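Uncharacterized protein (PDB 4R7F) is of unknown function but has three immunoglobulin-like beta-sandwich domains and an N-terminal region that matches a type 9 secretion system plug protein family. Local coordinates at residues Pro29-Gly34 with Leu102-Asp107; Tyr96-Leu101 with Leu338-Ser343; Arg190-Val195 with Gln347-Pro352. All coordinates share one frame; numbering follows the deposited sequence.

Contact 1 stays within the region that matches the type 9 secretion plug protein family. Contact 2 starts on the same strand, 96-103, but reaches residues 338-343. That segment runs into the start of strand 342-352, while its touching residue, K340, ends strand 332-340. Contact 3 brings the loop 190-195 to strand 342-352, a little further along the chain. Contact 1 closes before contact 3 opens, while contact 2 crosses both. Centres of contacts 1 and 2 lie 22 Å apart, those of 2 and 3 25 Å, and those of 1 and 3 29 Å. Contact 3 lies across the chain's centre from the other two. Contact 1 thus holds one domain together, while contacts 2 and 3 join distant parts of the chain.

Contact 1: Pro29-Gly34 with Leu102-Asp107; sequences PYIALG and LLPNDD
I31 meets the backbone of L103 and the ring of P104 with the last carbon of its side chain. The CB of I31 points toward the 102-107 segment. CG1 sits between the backbone N and the carbonyl carbon (chi1 59°), and the chain is then extended (chi2 172°), which sends CD1 outward. CG2 is turned back beside the backbone N and stays short of the other segment. At the tip, I31 CD1 lies 3.8 Å from P104 CD, an apolar contact in which the methyl of I31 meets the CD corner of the P104 ring. The same I31 CD1 lies 3.8 Å from the carbonyl oxygen L103 O. The peptide bond between L103 and P104 is cis. It sets L103 O and P104 CD side by side, and the one methyl meets both.

Strand 96-103 ends at L103, and the chain turns there with P104 CD facing I31. The turn is held by N105. Its ND2 donates to L102 O at 2.7 Å, with an N-H...O angle of 139°. Its OD1 accepts from D107 N at 2.8 Å, which makes an Asx turn. V108 N also bonds to N105 OD1, so one amide oxygen takes two backbone donors.

The contact is small, 65 Å² in all, but I31 and L103 are both buried. Strand 30-32 runs parallel to strand 129-138, and I31 makes backbone bonds with S136 and V138. Strand 96-103 belongs to the other sheet, where L103 pairs with I39, while I31 also packs on I39 and L103 on F135. The contact therefore bridges two sheets of the beta-sandwich domain, between strand 30-32, next to strand 129-138, and the end of strand 96-103, next to strand 39-46.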
loop_
_atom_site.group_PDB
_atom_site.type_symbol
_atom_site.label_atom_id
_atom_site.label_comp_id
_atom_site.label_asym_id
_atom_site.label_seq_id
_atom_site.Cartn_x
_atom_site.Cartn_y
_atom_site.Cartn_z
ATOM N N PRO A 29 -12.467 1.991 -9.509
ATOM C CA PRO A 29 -13.336 1.940 -10.686
ATOM C C PRO A 29 -12.863 2.860 -11.808
ATOM O O PRO A 29 -13.582 3.767 -12.202
ATOM C CB PRO A 29 -14.680 2.410 -10.116
ATOM C CG PRO A 29 -14.286 3.409 -9.050
ATOM C CD PRO A 29 -12.990 2.917 -8.475
ATOM N N TYR A 30 -11.630 2.669 -12.248
ATOM C CA TYR A 30 -11.132 3.314 -13.445
ATOM C C TYR A 30 -10.126 2.456 -14.184
ATOM O O TYR A 30 -9.388 1.633 -13.586
ATOM C CB TYR A 30 -10.540 4.715 -13.162
ATOM C CG TYR A 30 -9.534 4.802 -12.045
ATOM C CD1 TYR A 30 -8.192 4.505 -12.255
ATOM C CD2 TYR A 30 -9.916 5.226 -10.775
ATOM C CE1 TYR A 30 -7.250 4.599 -11.216
ATOM C CE2 TYR A 30 -8.992 5.321 -9.725
ATOM C CZ TYR A 30 -7.660 4.996 -9.938
ATOM O OH TYR A 30 -6.748 5.128 -8.901
ATOM N N ILE A 31 -10.103 2.685 -15.497
ATOM C CA ILE A 31 -9.119 2.106 -16.399
ATOM C C ILE A 31 -8.585 3.141 -17.393
ATOM O O ILE A 31 -9.167 4.210 -17.580
ATOM C CB ILE A 31 -9.712 0.918 -17.155
ATOM C CG1 ILE A 31 -10.941 1.324 -17.962
ATOM C CG2 ILE A 31 -10.118 -0.158 -16.159
ATOM C CD1 ILE A 31 -11.456 0.233 -18.892
ATOM N N ALA A 32 -7.455 2.825 -18.017
ATOM C CA ALA A 32 -6.856 3.705 -19.024
ATOM C C ALA A 32 -7.481 3.442 -20.365
ATOM O O ALA A 32 -7.767 2.294 -20.680
ATOM C CB ALA A 32 -5.361 3.475 -19.115
ATOM N N LEU A 33 -7.694 4.513 -21.139
ATOM C CA LEU A 33 -8.312 4.456 -22.470
ATOM C C LEU A 33 -7.575 3.519 -23.448
ATOM O O LEU A 33 -8.194 2.656 -24.084
ATOM C CB LEU A 33 -8.358 5.869 -23.047
ATOM C CG LEU A 33 -8.929 6.059 -24.437
ATOM C CD1 LEU A 33 -10.400 5.694 -24.475
ATOM C CD2 LEU A 33 -8.727 7.507 -24.837
ATOM N N GLY A 34 -6.258 3.674 -23.559
ATOM C CA GLY A 34 -5.464 2.798 -24.447
ATOM C C GLY A 34 -5.207 1.373 -23.944
ATOM O O GLY A 34 -4.847 0.501 -24.726
ATOM N N LEU A 102 -17.789 -7.417 -18.966
ATOM C CA LEU A 102 -16.518 -6.727 -19.038
ATOM C C LEU A 102 -16.596 -5.614 -20.085
ATOM O O LEU A 102 -17.196 -5.782 -21.159
ATOM C CB LEU A 102 -15.416 -7.696 -19.409
ATOM C CG LEU A 102 -15.305 -8.904 -18.498
ATOM C CD1 LEU A 102 -14.156 -9.788 -18.955
ATOM C CD2 LEU A 102 -15.111 -8.454 -17.066
ATOM N N LEU A 103 -15.988 -4.483 -19.762
ATOM C CA LEU A 103 -15.883 -3.375 -20.679
ATOM C C LEU A 103 -14.485 -2.767 -20.647
ATOM O O LEU A 103 -13.881 -2.662 -19.597
ATOM C CB LEU A 103 -16.878 -2.314 -20.292
ATOM C CG LEU A 103 -18.336 -2.615 -20.612
ATOM C CD1 LEU A 103 -19.255 -1.719 -19.792
ATOM C CD2 LEU A 103 -18.594 -2.422 -22.092
ATOM N N PRO A 104 -13.957 -2.363 -21.806
ATOM C CA PRO A 104 -14.548 -2.566 -23.119
ATOM C C PRO A 104 -14.494 -4.056 -23.504
ATOM O O PRO A 104 -13.785 -4.841 -22.861
ATOM C CB PRO A 104 -13.632 -1.761 -24.027
ATOM C CG PRO A 104 -12.301 -1.943 -23.379
ATOM C CD PRO A 104 -12.606 -1.795 -21.911
ATOM N N ASN A 105 -15.247 -4.444 -24.525
ATOM C CA ASN A 105 -15.269 -5.835 -24.949
ATOM C C ASN A 105 -15.359 -5.887 -26.477
ATOM O O ASN A 105 -15.105 -4.881 -27.136
ATOM C CB ASN A 105 -16.414 -6.576 -24.237
ATOM C CG ASN A 105 -17.773 -5.943 -24.482
ATOM O OD1 ASN A 105 -18.076 -5.518 -25.589
ATOM N ND2 ASN A 105 -18.600 -5.872 -23.447
ATOM N N ASP A 106 -15.702 -7.050 -27.034
ATOM C CA ASP A 106 -15.804 -7.219 -28.500
ATOM C C ASP A 106 -16.952 -6.406 -29.124
ATOM O O ASP A 106 -16.892 -6.084 -30.306
ATOM C CB ASP A 106 -15.981 -8.711 -28.894
ATOM C CG ASP A 106 -14.669 -9.493 -28.916
ATOM O OD1 ASP A 106 -13.611 -8.938 -28.570
ATOM O OD2 ASP A 106 -14.697 -10.687 -29.276
ATOM N N ASP A 107 -17.987 -6.096 -28.342
ATOM C CA ASP A 107 -19.182 -5.390 -28.827
ATOM C C ASP A 107 -19.118 -3.873 -28.638
ATOM O O ASP A 107 -19.804 -3.135 -29.361
ATOM C CB ASP A 107 -20.430 -5.860 -28.056
ATOM C CG ASP A 107 -20.765 -7.335 -28.278
ATOM O OD1 ASP A 107 -20.302 -7.947 -29.274
ATOM O OD2 ASP A 107 -21.511 -7.877 -27.433
#

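Contact 2: Tyr96-Leu101 with Leu338-Ser343; sequences YSNYRL and LLKQGS
Two beta sheets from distant parts of the chain meet here, at the start of strand 96-103 and the end of strand 332-340. The join is made by Y96 and K340, with N98 alongside. Y96 and K340 both point their CB toward the opposite segment, and their side chains cross at about a right angle. K340 leaves the backbone with CG anti to N (chi1 -165°) and stays extended to its amine. This long reach spans strands whose nearest CA atoms, those of Y96 and K340, are 10.6 Å apart.

The end of the lysine lies against the phenol end of the tyrosine. K340 CE is 3.4 Å from Y96 OH. K340 NZ is 3.6 Å from Y96 CE1 and 3.8 Å from Y96 CZ. The amine comes to the ring obliquely. Its polar partners lie elsewhere: NZ forms a salt bridge with D44 OD2 and a hydrogen bond with the carbonyl of D285. The hydroxyl of Y96 is bonded to A288 O.

N98 takes a smaller part. N98 ND2 comes within 4.3 Å of K340 NZ, and it too is tied to D44, through OD1, and to N42 OD1. D44 thus gathers the lysine and the asparagine with its two carboxylate oxygens. Its negative charge would be expected to offset that of the buried amine.

All three touching residues are buried. Strand 96-103 lies between strands 39-46 and 86-88 in its antiparallel sheet. Strand 332-340 lies between 290-298 and 325-327 in another sheet. K340 packs on Y290 of strand 290-298 and on A288 in the loop before it, while Y96 packs on D44 and L46 of strand 39-46.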
loop_
_atom_site.group_PDB
_atom_site.type_symbol
_atom_site.label_atom_id
_atom_site.label_comp_id
_atom_site.label_asym_id
_atom_site.label_seq_id
_atom_site.Cartn_x
_atom_site.Cartn_y
_atom_site.Cartn_z
ATOM N N TYR A 96 -30.326 -17.914 -7.580
ATOM C CA TYR A 96 -29.968 -16.758 -8.358
ATOM C C TYR A 96 -29.123 -17.155 -9.563
ATOM O O TYR A 96 -28.569 -18.271 -9.624
ATOM C CB TYR A 96 -29.175 -15.775 -7.462
ATOM C CG TYR A 96 -27.868 -16.304 -6.962
ATOM C CD1 TYR A 96 -26.721 -16.163 -7.712
ATOM C CD2 TYR A 96 -27.768 -16.939 -5.726
ATOM C CE1 TYR A 96 -25.490 -16.638 -7.258
ATOM C CE2 TYR A 96 -26.545 -17.414 -5.263
ATOM C CZ TYR A 96 -25.393 -17.261 -6.043
ATOM O OH TYR A 96 -24.138 -17.733 -5.612
ATOM N N SER A 97 -29.003 -16.225 -10.506
ATOM C CA SER A 97 -28.016 -16.336 -11.579
ATOM C C SER A 97 -27.005 -15.185 -11.385
ATOM O O SER A 97 -27.345 -14.130 -10.907
ATOM C CB SER A 97 -28.668 -16.300 -12.981
ATOM O OG SER A 97 -29.931 -16.955 -13.031
ATOM N N ASN A 98 -25.760 -15.429 -11.747
ATOM C CA ASN A 98 -24.681 -14.487 -11.614
ATOM C C ASN A 98 -24.233 -14.056 -12.998
ATOM O O ASN A 98 -23.992 -14.902 -13.857
ATOM C CB ASN A 98 -23.522 -15.171 -10.892
ATOM C CG ASN A 98 -22.292 -14.320 -10.830
ATOM O OD1 ASN A 98 -21.228 -14.694 -11.349
ATOM N ND2 ASN A 98 -22.423 -13.160 -10.179
ATOM N N TYR A 99 -24.094 -12.747 -13.183
ATOM C CA TYR A 99 -23.862 -12.113 -14.475
ATOM C C TYR A 99 -22.577 -11.308 -14.433
ATOM O O TYR A 99 -22.200 -10.743 -13.410
ATOM C CB TYR A 99 -24.996 -11.155 -14.802
ATOM C CG TYR A 99 -26.341 -11.826 -14.981
ATOM C CD1 TYR A 99 -27.101 -12.197 -13.882
ATOM C CD2 TYR A 99 -26.855 -12.096 -16.264
ATOM C CE1 TYR A 99 -28.326 -12.820 -14.035
ATOM C CE2 TYR A 99 -28.094 -12.718 -16.432
ATOM C CZ TYR A 99 -28.814 -13.097 -15.309
ATOM O OH TYR A 99 -30.040 -13.702 -15.431
ATOM N N ARG A 100 -21.923 -11.224 -15.566
ATOM C CA ARG A 100 -20.626 -10.580 -15.676
ATOM C C ARG A 100 -20.566 -9.916 -17.031
ATOM O O ARG A 100 -20.858 -10.543 -18.043
ATOM C CB ARG A 100 -19.535 -11.612 -15.549
ATOM C CG ARG A 100 -18.121 -11.079 -15.590
ATOM C CD ARG A 100 -17.265 -11.995 -14.720
ATOM N NE ARG A 100 -15.895 -12.127 -15.176
ATOM C CZ ARG A 100 -15.545 -12.819 -16.253
ATOM N NH1 ARG A 100 -16.464 -13.422 -17.005
ATOM N NH2 ARG A 100 -14.269 -12.885 -16.596
ATOM N N LEU A 101 -20.231 -8.634 -17.007
ATOM C CA LEU A 101 -20.031 -7.805 -18.177
ATOM C C LEU A 101 -18.673 -7.165 -18.008
ATOM O O LEU A 101 -18.419 -6.495 -16.999
ATOM C CB LEU A 101 -21.110 -6.727 -18.242
ATOM C CG LEU A 101 -20.939 -5.611 -19.266
ATOM C CD1 LEU A 101 -21.038 -6.148 -20.683
ATOM C CD2 LEU A 101 -22.012 -4.579 -19.050
ATOM N N LEU A 338 -30.404 -8.762 3.200
ATOM C CA LEU A 338 -30.054 -9.979 2.501
ATOM C C LEU A 338 -28.740 -9.764 1.735
ATOM O O LEU A 338 -28.662 -8.963 0.813
ATOM C CB LEU A 338 -31.170 -10.373 1.541
ATOM C CG LEU A 338 -31.053 -11.748 0.874
ATOM C CD1 LEU A 338 -31.452 -12.851 1.844
ATOM C CD2 LEU A 338 -31.912 -11.843 -0.378
ATOM N N LEU A 339 -27.748 -10.546 2.129
ATOM C CA LEU A 339 -26.374 -10.458 1.688
ATOM C C LEU A 339 -25.839 -11.844 1.294
ATOM O O LEU A 339 -26.152 -12.885 1.924
ATOM C CB LEU A 339 -25.492 -9.895 2.822
ATOM C CG LEU A 339 -25.747 -8.421 3.179
ATOM C CD1 LEU A 339 -24.949 -7.997 4.394
ATOM C CD2 LEU A 339 -25.408 -7.523 2.009
ATOM N N LYS A 340 -25.035 -11.831 0.241
ATOM C CA LYS A 340 -24.279 -12.991 -0.209
ATOM C C LYS A 340 -23.095 -13.214 0.706
ATOM O O LYS A 340 -22.401 -12.273 1.114
ATOM C CB LYS A 340 -23.809 -12.761 -1.635
ATOM C CG LYS A 340 -23.319 -13.979 -2.382
ATOM C CD LYS A 340 -22.870 -13.579 -3.793
ATOM C CE LYS A 340 -22.749 -14.778 -4.716
ATOM N NZ LYS A 340 -22.908 -14.402 -6.143
ATOM N N GLN A 341 -22.869 -14.473 1.026
ATOM C CA GLN A 341 -21.790 -14.873 1.911
ATOM C C GLN A 341 -20.423 -14.321 1.516
ATOM O O GLN A 341 -20.074 -14.310 0.329
ATOM C CB GLN A 341 -21.671 -16.386 1.927
ATOM C CG GLN A 341 -22.812 -17.115 2.556
ATOM C CD GLN A 341 -22.580 -18.604 2.446
ATOM O OE1 GLN A 341 -22.788 -19.195 1.381
ATOM N NE2 GLN A 341 -22.115 -19.207 3.533
ATOM N N GLY A 342 -19.644 -13.940 2.528
ATOM C CA GLY A 342 -18.306 -13.392 2.323
ATOM C C GLY A 342 -17.793 -12.589 3.520
ATOM O O GLY A 342 -18.326 -12.703 4.633
ATOM N N SER A 343 -16.756 -11.780 3.272
ATOM C CA SER A 343 -16.181 -10.846 4.260
ATOM C C SER A 343 -16.636 -9.462 3.908
ATOM O O SER A 343 -16.429 -9.010 2.775
ATOM C CB SER A 343 -14.640 -10.858 4.243
ATOM O OG SER A 343 -14.140 -12.177 4.351
#

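Contact 3: Arg190-Val195 with Gln347-Pro352; sequences RRDNAV and QYLFVP
D192 OD2 is gripped by R190 NH2 at 2.8 Å and by the backbone N of G358. The arginine holds the carboxylate side-on in a salt bridge, since R190 NE also donates to D192 OD1 at 2.9 Å. Both bonds are nearly straight, at 176° and 178°. They use the syn lone pairs and lie in the guanidinium plane, which fixes the rotation of that group. A bend at chi3 (54°) turns the guanidinium to D192.

L349 comes over one face of the guanidinium, reaching R190 NH2 with its CD1 at 3.6 Å. N193 ND2 lies over the opposite face. L349 CD1 also passes 4.2 Å from D192 OD2.

Q347 joins through a water, which accepts from R190 NH1 at 2.9 Å and from Q347 NE2 at 3.1 Å. The guanidinium and amide planes stand almost perpendicular. Q347 NE2 also bonds to N310 OD1, and its side chain lies about 8 Å from a bound magnesium ion.

L349 thus packs the salt-bridged loop after strand 181-187, with its type I turn from R191 to A194, against a distant sheet. There strand 342-352 pairs with strand 305-310, whose N310 packs against both R190 and L349.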
loop_
_atom_site.group_PDB
_atom_site.type_symbol
_atom_site.label_atom_id
_atom_site.label_comp_id
_atom_site.label_asym_id
_atom_site.label_seq_id
_atom_site.Cartn_x
_atom_site.Cartn_y
_atom_site.Cartn_z
ATOM N N ARG A 190 -16.410 7.290 -1.501
ATOM C CA ARG A 190 -17.688 7.847 -1.064
ATOM C C ARG A 190 -17.921 9.104 -1.859
ATOM O O ARG A 190 -17.028 9.974 -1.954
ATOM C CB ARG A 190 -17.655 8.218 0.408
ATOM C CG ARG A 190 -17.755 7.026 1.344
ATOM C CD ARG A 190 -17.418 7.383 2.797
ATOM N NE ARG A 190 -18.223 8.507 3.264
ATOM C CZ ARG A 190 -17.996 9.155 4.398
ATOM N NH1 ARG A 190 -16.980 8.819 5.172
ATOM N NH2 ARG A 190 -18.788 10.146 4.760
ATOM N N ARG A 191 -19.119 9.222 -2.411
ATOM C CA ARG A 191 -19.526 10.465 -3.044
ATOM C C ARG A 191 -20.108 11.441 -2.093
ATOM O O ARG A 191 -20.062 12.615 -2.344
ATOM C CB ARG A 191 -20.526 10.211 -4.143
ATOM C CG ARG A 191 -19.879 9.492 -5.318
ATOM C CD ARG A 191 -20.628 9.829 -6.585
ATOM N NE ARG A 191 -20.223 8.998 -7.707
ATOM C CZ ARG A 191 -20.791 9.060 -8.913
ATOM N NH1 ARG A 191 -21.812 9.893 -9.138
ATOM N NH2 ARG A 191 -20.350 8.271 -9.890
ATOM N N ASP A 192 -20.666 10.973 -0.990
ATOM C CA ASP A 192 -21.410 11.865 -0.107
ATOM C C ASP A 192 -20.575 13.004 0.475
ATOM O O ASP A 192 -21.094 14.108 0.669
ATOM C CB ASP A 192 -22.071 11.059 1.006
ATOM C CG ASP A 192 -21.057 10.450 1.974
ATOM O OD1 ASP A 192 -20.442 9.432 1.625
ATOM O OD2 ASP A 192 -20.901 10.978 3.095
ATOM N N ASN A 193 -19.299 12.750 0.787
ATOM C CA ASN A 193 -18.437 13.813 1.337
ATOM C C ASN A 193 -17.260 14.159 0.416
ATOM O O ASN A 193 -16.189 14.586 0.881
ATOM C CB ASN A 193 -17.947 13.447 2.724
ATOM C CG ASN A 193 -16.936 12.312 2.702
ATOM O OD1 ASN A 193 -16.885 11.539 1.756
ATOM N ND2 ASN A 193 -16.109 12.229 3.738
ATOM N N ALA A 194 -17.477 13.995 -0.889
ATOM C CA ALA A 194 -16.458 14.284 -1.890
ATOM C C ALA A 194 -16.235 15.787 -2.019
ATOM O O ALA A 194 -17.074 16.578 -1.646
ATOM C CB ALA A 194 -16.840 13.695 -3.225
ATOM N N VAL A 195 -15.084 16.172 -2.554
ATOM C CA VAL A 195 -14.701 17.559 -2.646
ATOM C C VAL A 195 -14.406 17.915 -4.106
ATOM O O VAL A 195 -13.834 17.106 -4.858
ATOM C CB VAL A 195 -13.427 17.807 -1.796
ATOM C CG1 VAL A 195 -12.939 19.230 -1.951
ATOM C CG2 VAL A 195 -13.694 17.520 -0.338
ATOM N N GLN A 347 -19.651 0.405 8.153
ATOM C CA GLN A 347 -19.653 1.380 9.217
ATOM C C GLN A 347 -20.972 2.114 9.210
ATOM O O GLN A 347 -21.839 1.924 8.332
ATOM C CB GLN A 347 -18.514 2.365 9.036
ATOM C CG GLN A 347 -18.728 3.280 7.870
ATOM C CD GLN A 347 -17.591 4.265 7.637
ATOM O OE1 GLN A 347 -16.671 4.414 8.444
ATOM N NE2 GLN A 347 -17.660 4.955 6.509
ATOM N N TYR A 348 -21.095 2.987 10.187
ATOM C CA TYR A 348 -22.305 3.689 10.455
ATOM C C TYR A 348 -22.039 5.185 10.356
ATOM O O TYR A 348 -21.243 5.730 11.108
ATOM C CB TYR A 348 -22.775 3.346 11.867
ATOM C CG TYR A 348 -23.183 1.897 12.088
ATOM C CD1 TYR A 348 -24.371 1.363 11.555
ATOM C CD2 TYR A 348 -22.418 1.078 12.891
ATOM C CE1 TYR A 348 -24.734 0.050 11.809
ATOM C CE2 TYR A 348 -22.772 -0.225 13.132
ATOM C CZ TYR A 348 -23.910 -0.746 12.594
ATOM O OH TYR A 348 -24.210 -2.057 12.904
ATOM N N LEU A 349 -22.724 5.841 9.435
ATOM C CA LEU A 349 -22.559 7.261 9.246
ATOM C C LEU A 349 -23.808 7.973 9.720
ATOM O O LEU A 349 -24.898 7.490 9.534
ATOM C CB LEU A 349 -22.345 7.578 7.770
ATOM C CG LEU A 349 -21.077 7.090 7.087
ATOM C CD1 LEU A 349 -21.092 7.592 5.641
ATOM C CD2 LEU A 349 -19.844 7.605 7.805
ATOM N N PHE A 350 -23.611 9.132 10.313
ATOM C CA PHE A 350 -24.654 10.046 10.704
ATOM C C PHE A 350 -24.793 11.162 9.650
ATOM O O PHE A 350 -23.804 11.788 9.279
ATOM C CB PHE A 350 -24.240 10.667 12.050
ATOM C CG PHE A 350 -25.198 11.658 12.586
ATOM C CD1 PHE A 350 -26.437 11.256 13.061
ATOM C CD2 PHE A 350 -24.870 13.002 12.624
ATOM C CE1 PHE A 350 -27.344 12.184 13.559
ATOM C CE2 PHE A 350 -25.766 13.931 13.125
ATOM C CZ PHE A 350 -26.999 13.517 13.606
ATOM N N VAL A 351 -26.010 11.444 9.214
ATOM C CA VAL A 351 -26.272 12.560 8.287
ATOM C C VAL A 351 -27.162 13.545 9.023
ATOM O O VAL A 351 -28.301 13.198 9.348
ATOM C CB VAL A 351 -26.984 12.097 7.014
ATOM C CG1 VAL A 351 -27.224 13.273 6.082
ATOM C CG2 VAL A 351 -26.173 11.023 6.314
ATOM N N PRO A 352 -26.636 14.749 9.339
ATOM C CA PRO A 352 -27.371 15.796 10.055
ATOM C C PRO A 352 -28.573 16.183 9.231
ATOM O O PRO A 352 -28.525 16.023 8.024
ATOM C CB PRO A 352 -26.370 16.978 10.162
ATOM C CG PRO A 352 -25.074 16.427 9.785
ATOM C CD PRO A 352 -25.286 15.182 8.967
HETATM O O HOH W 1 -15.250 6.488 5.353
#